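Local coordinates for protein alpha-glucosidase (Pseudoalteromonas sp. K8, PDB 5HQA) that hydrolyses alpha-glucosides as a chloride-activated member of glycoside hydrolase family 97 and binds calcium and magnesium ions, at residues T130-N135 against P227-Q232; Y157-L162 against I475-F480; F172-Q177 against I182-A187. All coordinates share one frame; numbering follows the deposited sequence.

In the fold
The three contacts form a chain across the N-terminal beta-sandwich and out to the barrel region. Contact 1 joins the two facing sheets. Contact 3 is a hairpin in one of them, its centre about 8 Å from that of contact 1. Strand 224-234 is the direct neighbour of strand 181-187, and Q232 N and T230 N probably bond to S183 O and H185 O. Contact 2, centred about 11 Å from contact 3, ties the edge strand of that sheet to helix 474-478. Contact 1 lies away from the annotated sites. Contact 2 comes nearest to a metal: the M477 side chain is about 6 Å from the magnesium ion and the L478 side chain about 12 Å from the calcium ion.

Contact 1 of 3, residues T130-N135 against P227-Q232; sequences TEFAVN and PWRTIQ
T130 and F132 on strand 122-134 look across at R229 and I231 on strand 224-234, with 9.0 Å between the CA atoms of T130 and R229 and 8.8 Å between those of F132 and I231. This spacing is that of two sheets packed face to face. The contact is part of the interior of the N-terminal beta-sandwich, whose sequence belongs to the galactose mutarotase clan. F132 carries most of it. Its CG lies anti to the carbonyl carbon (chi1 -51°), which sends the ring across the gap between the sheets. The ring meets its partners with its edge. R229 gives its aliphatic part: its CB and CG both touch the CZ corner of F132. The arginine chain then bends at chi2 (73°), and its charged end goes elsewhere. It makes salt bridges from NE to E128 and from NH1 to E186, so a buried charge has two acidic mates. T130 sits beside this chain, its CG2 4.4 Å from R229 CG, while its hydroxyl bonds to Y112 and E128. I231 continues along the same edge, with CD1 3.7 Å from F132 CD2 and CG1 3.9 Å from F132 CE2.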
loop_
_atom_site.group_PDB
_atom_site.type_symbol
_atom_site.label_atom_id
_atom_site.label_comp_id
_atom_site.label_asym_id
_atom_site.label_seq_id
_atom_site.Cartn_x
_atom_site.Cartn_y
_atom_site.Cartn_z
ATOM N N THR A 130 13.052 20.105 5.139
ATOM C CA THR A 130 13.704 18.813 4.963
ATOM C C THR A 130 14.067 18.552 3.510
ATOM O O THR A 130 13.220 18.654 2.617
ATOM C CB THR A 130 12.761 17.713 5.439
ATOM O OG1 THR A 130 12.334 18.013 6.767
ATOM C CG2 THR A 130 13.456 16.329 5.383
ATOM N N GLU A 131 15.322 18.172 3.281
ATOM C CA GLU A 131 15.781 17.791 1.956
ATOM C C GLU A 131 16.300 16.359 1.965
ATOM O O GLU A 131 16.622 15.789 3.016
ATOM C CB GLU A 131 16.890 18.731 1.444
ATOM C CG GLU A 131 16.442 20.177 1.213
ATOM C CD GLU A 131 17.622 21.124 1.015
ATOM O OE1 GLU A 131 18.781 20.732 1.333
ATOM O OE2 GLU A 131 17.397 22.270 0.554
ATOM N N PHE A 132 16.369 15.793 0.759
ATOM C CA PHE A 132 17.050 14.532 0.465
ATOM C C PHE A 132 17.926 14.849 -0.745
ATOM O O PHE A 132 17.460 14.780 -1.886
ATOM C CB PHE A 132 16.046 13.407 0.171
ATOM C CG PHE A 132 14.969 13.266 1.222
ATOM C CD1 PHE A 132 13.828 14.047 1.174
ATOM C CD2 PHE A 132 15.109 12.356 2.263
ATOM C CE1 PHE A 132 12.842 13.921 2.142
ATOM C CE2 PHE A 132 14.132 12.224 3.227
ATOM C CZ PHE A 132 12.995 13.010 3.169
ATOM N N ALA A 133 19.173 15.250 -0.508
ATOM C CA ALA A 133 20.071 15.644 -1.593
ATOM C C ALA A 133 20.821 14.407 -2.076
ATOM O O ALA A 133 21.742 13.922 -1.405
ATOM C CB ALA A 133 21.034 16.739 -1.140
ATOM N N VAL A 134 20.439 13.901 -3.241
ATOM C CA VAL A 134 21.016 12.663 -3.753
ATOM C C VAL A 134 22.364 12.953 -4.399
ATOM O O VAL A 134 22.476 13.815 -5.284
ATOM C CB VAL A 134 20.063 11.992 -4.751
ATOM C CG1 VAL A 134 20.693 10.714 -5.300
ATOM C CG2 VAL A 134 18.742 11.694 -4.078
ATOM N N ASN A 135 23.384 12.216 -3.970
ATOM C CA ASN A 135 24.714 12.352 -4.542
ATOM C C ASN A 135 24.763 11.699 -5.922
ATOM O O ASN A 135 24.170 10.639 -6.139
ATOM C CB ASN A 135 25.739 11.709 -3.612
ATOM C CG ASN A 135 27.149 12.080 -3.974
ATOM O OD1 ASN A 135 27.394 13.136 -4.561
ATOM N ND2 ASN A 135 28.087 11.218 -3.640
ATOM N N PRO A 227 5.746 13.283 11.322
ATOM C CA PRO A 227 5.909 11.863 10.997
ATOM C C PRO A 227 7.377 11.559 10.741
ATOM O O PRO A 227 8.211 12.453 10.596
ATOM C CB PRO A 227 5.065 11.676 9.725
ATOM C CG PRO A 227 4.119 12.870 9.702
ATOM C CD PRO A 227 4.899 13.988 10.341
ATOM N N TRP A 228 7.696 10.271 10.679
ATOM C CA TRP A 228 9.045 9.864 10.313
ATOM C C TRP A 228 9.268 10.058 8.817
ATOM O O TRP A 228 8.383 9.789 8.008
ATOM C CB TRP A 228 9.266 8.397 10.683
ATOM C CG TRP A 228 9.212 8.158 12.153
ATOM C CD1 TRP A 228 8.109 7.865 12.903
ATOM C CD2 TRP A 228 10.320 8.206 13.064
ATOM N NE1 TRP A 228 8.464 7.730 14.231
ATOM C CE2 TRP A 228 9.813 7.932 14.354
ATOM C CE3 TRP A 228 11.689 8.455 12.911
ATOM C CZ2 TRP A 228 10.632 7.891 15.489
ATOM C CZ3 TRP A 228 12.508 8.420 14.043
ATOM C CH2 TRP A 228 11.975 8.145 15.311
ATOM N N ARG A 229 10.449 10.542 8.453
ATOM C CA ARG A 229 10.922 10.527 7.071
ATOM C C ARG A 229 11.838 9.319 6.933
ATOM O O ARG A 229 12.713 9.119 7.782
ATOM C CB ARG A 229 11.683 11.810 6.736
ATOM C CG ARG A 229 10.813 13.043 6.524
ATOM C CD ARG A 229 10.211 13.595 7.825
ATOM N NE ARG A 229 9.202 14.615 7.528
ATOM C CZ ARG A 229 7.957 14.334 7.141
ATOM N NH1 ARG A 229 7.558 13.064 7.023
ATOM N NH2 ARG A 229 7.109 15.322 6.874
ATOM N N THR A 230 11.623 8.491 5.905
ATOM C CA THR A 230 12.353 7.232 5.805
ATOM C C THR A 230 13.192 7.187 4.538
ATOM O O THR A 230 12.754 7.626 3.468
ATOM C CB THR A 230 11.420 5.995 5.851
ATOM O OG1 THR A 230 10.543 5.985 4.718
ATOM C CG2 THR A 230 10.579 6.007 7.113
ATOM N N ILE A 231 14.405 6.649 4.673
ATOM C CA ILE A 231 15.325 6.458 3.559
ATOM C C ILE A 231 15.792 5.011 3.618
ATOM O O ILE A 231 16.668 4.667 4.421
ATOM C CB ILE A 231 16.516 7.420 3.609
ATOM C CG1 ILE A 231 16.024 8.873 3.731
ATOM C CG2 ILE A 231 17.378 7.231 2.365
ATOM C CD1 ILE A 231 17.139 9.880 4.035
ATOM N N GLN A 232 15.209 4.156 2.782
ATOM C CA GLN A 232 15.686 2.786 2.668
ATOM C C GLN A 232 16.883 2.748 1.733
ATOM O O GLN A 232 16.902 3.432 0.704
ATOM C CB GLN A 232 14.581 1.872 2.135
ATOM C CG GLN A 232 13.409 1.711 3.094
ATOM C CD GLN A 232 12.390 0.714 2.590
ATOM O OE1 GLN A 232 11.246 1.064 2.269
ATOM N NE2 GLN A 232 12.795 -0.544 2.533
#

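Contact 2 of 3, residues Y157-L162 against I475-F480; sequences YNTTPL and ISMLAF
Y157 and M477 bury the most surface here, and the two side chains lie alongside and point opposite ways. The backbones come nearest at this pair, with CA atoms 6.7 Å apart. M477 lies on the short helix 474-478. Y157 stands just before strand 158-161. The contact packs the edge of the N-terminal beta-sandwich domain against the catalytic barrel region. The methionine packs along the base of the tyrosine: M477 CG is 3.9 Å from Y157 CB, and M477 SD is 4.0 Å from the same carbon. M477 CB approaches the ring obliquely, 4.1 Å from Y157 CD1. A bend at chi2 (-69°) then leads the methionine chain along the strand, away from the ring. Its methyl ends beside the hydroxyl of T159, with M477 CE 3.2 Å from T159 OG1. That is a close approach for a carbon and an oxygen. T159 is exposed, whereas M477 is buried. L478 is the third partner of note. Its CB leaves the backbone pointing away from the strand, yet the CD2 branch comes back to Y157 CE1 at 4.1 Å, roughly perpendicular to the tyrosine. The interface is apolar apart from the T159 hydroxyl. The backbone of the helix is bonded separately: M477 O accepts F480 N (3.1 Å) and also the hydroxyl of T481. The M477 side chain lies about 6 Å from the bound magnesium ion, which G565, D566 and D592 hold, and the S476 backbone bonds to that of G565. Strand 158-161 is an outermost strand of its nine-stranded sheet within the chain. Strand 141-144 is its neighbour there, and W143 of that strand touches both T159 and M477. On the far side, I475 packs the helix against helix 513-522.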
loop_
_atom_site.group_PDB
_atom_site.type_symbol
_atom_site.label_atom_id
_atom_site.label_comp_id
_atom_site.label_asym_id
_atom_site.label_seq_id
_atom_site.Cartn_x
_atom_site.Cartn_y
_atom_site.Cartn_z
ATOM N N TYR A 157 4.093 3.881 -13.640
ATOM C CA TYR A 157 5.396 4.394 -13.236
ATOM C C TYR A 157 6.232 4.803 -14.441
ATOM O O TYR A 157 6.228 4.135 -15.484
ATOM C CB TYR A 157 6.131 3.346 -12.383
ATOM C CG TYR A 157 5.589 3.389 -10.976
ATOM C CD1 TYR A 157 4.384 2.764 -10.662
ATOM C CD2 TYR A 157 6.227 4.138 -9.988
ATOM C CE1 TYR A 157 3.842 2.852 -9.390
ATOM C CE2 TYR A 157 5.696 4.237 -8.714
ATOM C CZ TYR A 157 4.504 3.586 -8.419
ATOM O OH TYR A 157 3.970 3.685 -7.162
ATOM N N ASN A 158 6.939 5.926 -14.291
ATOM C CA ASN A 158 7.893 6.404 -15.282
ATOM C C ASN A 158 9.281 5.875 -14.957
ATOM O O ASN A 158 9.656 5.796 -13.789
ATOM C CB ASN A 158 7.942 7.930 -15.291
ATOM C CG ASN A 158 6.584 8.551 -15.506
ATOM O OD1 ASN A 158 6.143 9.397 -14.723
ATOM N ND2 ASN A 158 5.912 8.139 -16.565
ATOM N N THR A 159 10.047 5.542 -15.998
ATOM C CA THR A 159 11.448 5.147 -15.867
ATOM C C THR A 159 12.279 6.259 -16.493
ATOM O O THR A 159 12.265 6.426 -17.716
ATOM C CB THR A 159 11.722 3.818 -16.571
ATOM O OG1 THR A 159 10.837 2.807 -16.073
ATOM C CG2 THR A 159 13.187 3.385 -16.362
ATOM N N THR A 160 12.966 7.056 -15.661
ATOM C CA THR A 160 13.703 8.201 -16.203
ATOM C C THR A 160 15.014 8.403 -15.456
ATOM O O THR A 160 15.196 7.845 -14.362
ATOM C CB THR A 160 12.903 9.506 -16.085
ATOM O OG1 THR A 160 12.921 9.943 -14.717
ATOM C CG2 THR A 160 11.453 9.340 -16.531
ATOM N N PRO A 161 15.936 9.204 -15.997
ATOM C CA PRO A 161 17.009 9.767 -15.160
ATOM C C PRO A 161 16.432 10.447 -13.927
ATOM O O PRO A 161 15.372 11.075 -13.985
ATOM C CB PRO A 161 17.684 10.779 -16.088
ATOM C CG PRO A 161 17.442 10.209 -17.482
ATOM C CD PRO A 161 16.073 9.581 -17.419
ATOM N N LEU A 162 17.137 10.322 -12.797
ATOM C CA LEU A 162 16.633 10.905 -11.551
ATOM C C LEU A 162 16.383 12.410 -11.686
ATOM O O LEU A 162 15.437 12.943 -11.090
ATOM C CB LEU A 162 17.617 10.625 -10.413
ATOM C CG LEU A 162 17.274 11.154 -9.018
ATOM C CD1 LEU A 162 15.970 10.561 -8.506
ATOM C CD2 LEU A 162 18.417 10.822 -8.054
ATOM N N ILE A 475 3.310 -4.690 -12.622
ATOM C CA ILE A 475 3.470 -5.399 -11.351
ATOM C C ILE A 475 4.907 -5.283 -10.853
ATOM O O ILE A 475 5.150 -5.040 -9.661
ATOM C CB ILE A 475 3.045 -6.877 -11.474
ATOM C CG1 ILE A 475 1.613 -6.996 -12.021
ATOM C CG2 ILE A 475 3.184 -7.573 -10.113
ATOM C CD1 ILE A 475 0.572 -6.234 -11.203
ATOM N N SER A 476 5.884 -5.453 -11.749
ATOM C CA SER A 476 7.274 -5.375 -11.320
ATOM C C SER A 476 7.689 -3.951 -10.975
ATOM O O SER A 476 8.750 -3.765 -10.370
ATOM C CB SER A 476 8.189 -5.962 -12.398
ATOM O OG SER A 476 8.167 -5.155 -13.564
ATOM N N MET A 477 6.891 -2.947 -11.351
ATOM C CA MET A 477 7.075 -1.602 -10.809
ATOM C C MET A 477 6.474 -1.493 -9.411
ATOM O O MET A 477 7.143 -1.048 -8.472
ATOM C CB MET A 477 6.431 -0.564 -11.731
ATOM C CG MET A 477 7.113 -0.415 -13.071
ATOM S SD MET A 477 8.753 0.333 -12.895
ATOM C CE MET A 477 9.192 0.514 -14.636
ATOM N N LEU A 478 5.206 -1.896 -9.264
ATOM C CA LEU A 478 4.535 -1.823 -7.968
ATOM C C LEU A 478 5.363 -2.464 -6.870
ATOM O O LEU A 478 5.457 -1.930 -5.758
ATOM C CB LEU A 478 3.165 -2.513 -8.033
ATOM C CG LEU A 478 2.058 -1.837 -8.851
ATOM C CD1 LEU A 478 0.804 -2.728 -8.856
ATOM C CD2 LEU A 478 1.735 -0.447 -8.306
ATOM N N ALA A 479 5.968 -3.616 -7.166
ATOM C CA ALA A 479 6.638 -4.400 -6.132
ATOM C C ALA A 479 7.768 -3.636 -5.456
ATOM O O ALA A 479 8.107 -3.936 -4.308
ATOM C CB ALA A 479 7.179 -5.703 -6.723
ATOM N N PHE A 480 8.374 -2.663 -6.140
ATOM C CA PHE A 480 9.506 -1.929 -5.585
ATOM C C PHE A 480 9.178 -0.461 -5.345
ATOM O O PHE A 480 10.079 0.341 -5.055
ATOM C CB PHE A 480 10.728 -2.056 -6.501
ATOM C CG PHE A 480 11.172 -3.476 -6.727
ATOM C CD1 PHE A 480 12.037 -4.097 -5.834
ATOM C CD2 PHE A 480 10.725 -4.191 -7.837
ATOM C CE1 PHE A 480 12.442 -5.404 -6.032
ATOM C CE2 PHE A 480 11.127 -5.504 -8.052
ATOM C CZ PHE A 480 11.992 -6.112 -7.151
#

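Contact 3 of 3, residues F172-Q177 against I182-A187; sequences FTFKNQ and ISIHEA
The F174 ring has I182 over one face and I184 at its edge. I182 CB sits 4.0 Å from the ring centroid, 26° off the normal, so this is a CH-pi contact displaced toward the rim. The CG2 branch of I182 reaches the end of the ring, 3.6 Å from F174 CZ. I184 CD1 lies near the ring plane, 4.1 Å from F174 CE1. I184 CD1 also stands at the edge of the F172 ring, farther off, 4.4 Å from F172 CD2. F174 takes the crowded position, CG between the backbone N and the carbonyl carbon (chi1 58°). This leans the ring toward the neighbouring strand, over the gap between the two, where I182 meets its face. Replacing F174 by an alanine would probably leave I182 without the ring over its CB and open a gap beside I184 CD1. Below the side chains the strands are zipped by backbone bonds. F172 and I184 form one antiparallel hydrogen-bonded pair, and F174 and I182 form the next, with I182 N to F174 O at 2.8 Å. Between them T173 and S183 make a non-hydrogen-bonded pair, its CA atoms 4.1 Å apart. Their side chains are on the opposite face, where T173 OG1 and S183 OG lie 2.8 Å apart, a probable hydrogen bond. The threonine hydroxyl also bonds to F480 O. L484 of helix 482-485 touches both residues. The phenylalanine and isoleucine face looks the other way, into the sandwich, where F172 meets F205 of the facing sheet. The two strands run at 164° to each other. Together they are an antiparallel beta hairpin, set in a sheet with one face to the sandwich core and the other to helix 482-485.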
loop_
_atom_site.group_PDB
_atom_site.type_symbol
_atom_site.label_atom_id
_atom_site.label_comp_id
_atom_site.label_asym_id
_atom_site.label_seq_id
_atom_site.Cartn_x
_atom_site.Cartn_y
_atom_site.Cartn_z
ATOM N N PHE A 172 9.337 6.703 -3.159
ATOM C CA PHE A 172 10.063 7.203 -4.320
ATOM C C PHE A 172 11.362 6.415 -4.397
ATOM O O PHE A 172 12.245 6.592 -3.548
ATOM C CB PHE A 172 10.320 8.701 -4.180
ATOM C CG PHE A 172 11.180 9.273 -5.268
ATOM C CD1 PHE A 172 10.847 9.084 -6.605
ATOM C CD2 PHE A 172 12.302 10.033 -4.957
ATOM C CE1 PHE A 172 11.635 9.635 -7.618
ATOM C CE2 PHE A 172 13.096 10.584 -5.964
ATOM C CZ PHE A 172 12.757 10.385 -7.295
ATOM N N THR A 173 11.472 5.545 -5.404
ATOM C CA THR A 173 12.541 4.556 -5.498
ATOM C C THR A 173 13.461 4.856 -6.672
ATOM O O THR A 173 13.001 5.161 -7.777
ATOM C CB THR A 173 11.940 3.157 -5.650
ATOM O OG1 THR A 173 11.151 2.872 -4.490
ATOM C CG2 THR A 173 13.031 2.097 -5.801
ATOM N N PHE A 174 14.766 4.748 -6.441
ATOM C CA PHE A 174 15.733 4.981 -7.501
ATOM C C PHE A 174 16.997 4.188 -7.188
ATOM O O PHE A 174 17.147 3.620 -6.103
ATOM C CB PHE A 174 16.016 6.486 -7.660
ATOM C CG PHE A 174 16.527 7.144 -6.398
ATOM C CD1 PHE A 174 15.637 7.651 -5.453
ATOM C CD2 PHE A 174 17.890 7.255 -6.164
ATOM C CE1 PHE A 174 16.111 8.256 -4.294
ATOM C CE2 PHE A 174 18.365 7.853 -5.011
ATOM C CZ PHE A 174 17.479 8.352 -4.082
ATOM N N LYS A 175 17.907 4.127 -8.159
ATOM C CA LYS A 175 19.210 3.519 -7.928
ATOM C C LYS A 175 20.289 4.466 -8.424
ATOM O O LYS A 175 20.082 5.224 -9.375
ATOM C CB LYS A 175 19.355 2.153 -8.621
ATOM C CG LYS A 175 19.331 2.217 -10.127
ATOM C CD LYS A 175 19.678 0.859 -10.740
ATOM C CE LYS A 175 19.645 0.939 -12.261
ATOM N NZ LYS A 175 19.944 -0.374 -12.906
ATOM N N ASN A 176 21.444 4.436 -7.765
ATOM C CA ASN A 176 22.547 5.241 -8.262
ATOM C C ASN A 176 23.417 4.377 -9.172
ATOM O O ASN A 176 23.145 3.192 -9.400
ATOM C CB ASN A 176 23.316 5.906 -7.107
ATOM C CG ASN A 176 24.109 4.929 -6.243
ATOM O OD1 ASN A 176 24.399 3.802 -6.636
ATOM N ND2 ASN A 176 24.492 5.391 -5.047
ATOM N N GLN A 177 24.464 4.980 -9.733
ATOM C CA GLN A 177 25.239 4.270 -10.738
ATOM C C GLN A 177 26.008 3.096 -10.147
ATOM O O GLN A 177 26.298 2.140 -10.874
ATOM C CB GLN A 177 26.196 5.226 -11.442
ATOM C CG GLN A 177 26.615 4.732 -12.816
ATOM C CD GLN A 177 27.563 5.688 -13.508
ATOM O OE1 GLN A 177 28.506 6.202 -12.893
ATOM N NE2 GLN A 177 27.310 5.950 -14.793
ATOM N N ILE A 182 17.699 2.982 -3.404
ATOM C CA ILE A 182 17.262 3.872 -2.337
ATOM C C ILE A 182 15.781 4.148 -2.538
ATOM O O ILE A 182 15.313 4.275 -3.674
ATOM C CB ILE A 182 18.079 5.183 -2.335
ATOM C CG1 ILE A 182 19.561 4.874 -2.117
ATOM C CG2 ILE A 182 17.549 6.157 -1.277
ATOM C CD1 ILE A 182 20.467 6.084 -2.200
ATOM N N SER A 183 15.036 4.234 -1.438
ATOM C CA SER A 183 13.627 4.597 -1.532
ATOM C C SER A 183 13.278 5.532 -0.389
ATOM O O SER A 183 13.586 5.235 0.771
ATOM C CB SER A 183 12.732 3.357 -1.495
ATOM O OG SER A 183 11.394 3.708 -1.812
ATOM N N ILE A 184 12.622 6.643 -0.716
ATOM C CA ILE A 184 12.238 7.660 0.256
ATOM C C ILE A 184 10.736 7.557 0.494
ATOM O O ILE A 184 9.956 7.460 -0.462
ATOM C CB ILE A 184 12.632 9.065 -0.234
ATOM C CG1 ILE A 184 14.147 9.121 -0.458
ATOM C CG2 ILE A 184 12.184 10.149 0.769
ATOM C CD1 ILE A 184 14.596 10.370 -1.171
ATOM N N HIS A 185 10.331 7.593 1.759
ATOM C CA HIS A 185 8.919 7.473 2.103
ATOM C C HIS A 185 8.740 8.117 3.478
ATOM O O HIS A 185 9.583 8.909 3.912
ATOM C CB HIS A 185 8.503 5.992 2.020
ATOM C CG HIS A 185 7.030 5.750 2.155
ATOM N ND1 HIS A 185 6.083 6.445 1.431
ATOM C CD2 HIS A 185 6.346 4.867 2.923
ATOM C CE1 HIS A 185 4.879 6.007 1.755
ATOM N NE2 HIS A 185 5.010 5.049 2.658
ATOM N N GLU A 186 7.636 7.809 4.154
ATOM C CA GLU A 186 7.437 8.303 5.506
ATOM C C GLU A 186 6.639 7.274 6.298
ATOM O O GLU A 186 6.018 6.369 5.731
ATOM C CB GLU A 186 6.765 9.686 5.511
ATOM C CG GLU A 186 5.516 9.824 4.687
ATOM C CD GLU A 186 4.948 11.244 4.748
ATOM O OE1 GLU A 186 4.307 11.670 3.765
ATOM O OE2 GLU A 186 5.140 11.935 5.776
ATOM N N ALA A 187 6.676 7.404 7.622
ATOM C CA ALA A 187 6.000 6.448 8.485
ATOM C C ALA A 187 5.223 7.181 9.569
ATOM O O ALA A 187 5.665 8.224 10.066
ATOM C CB ALA A 187 7.003 5.463 9.121
#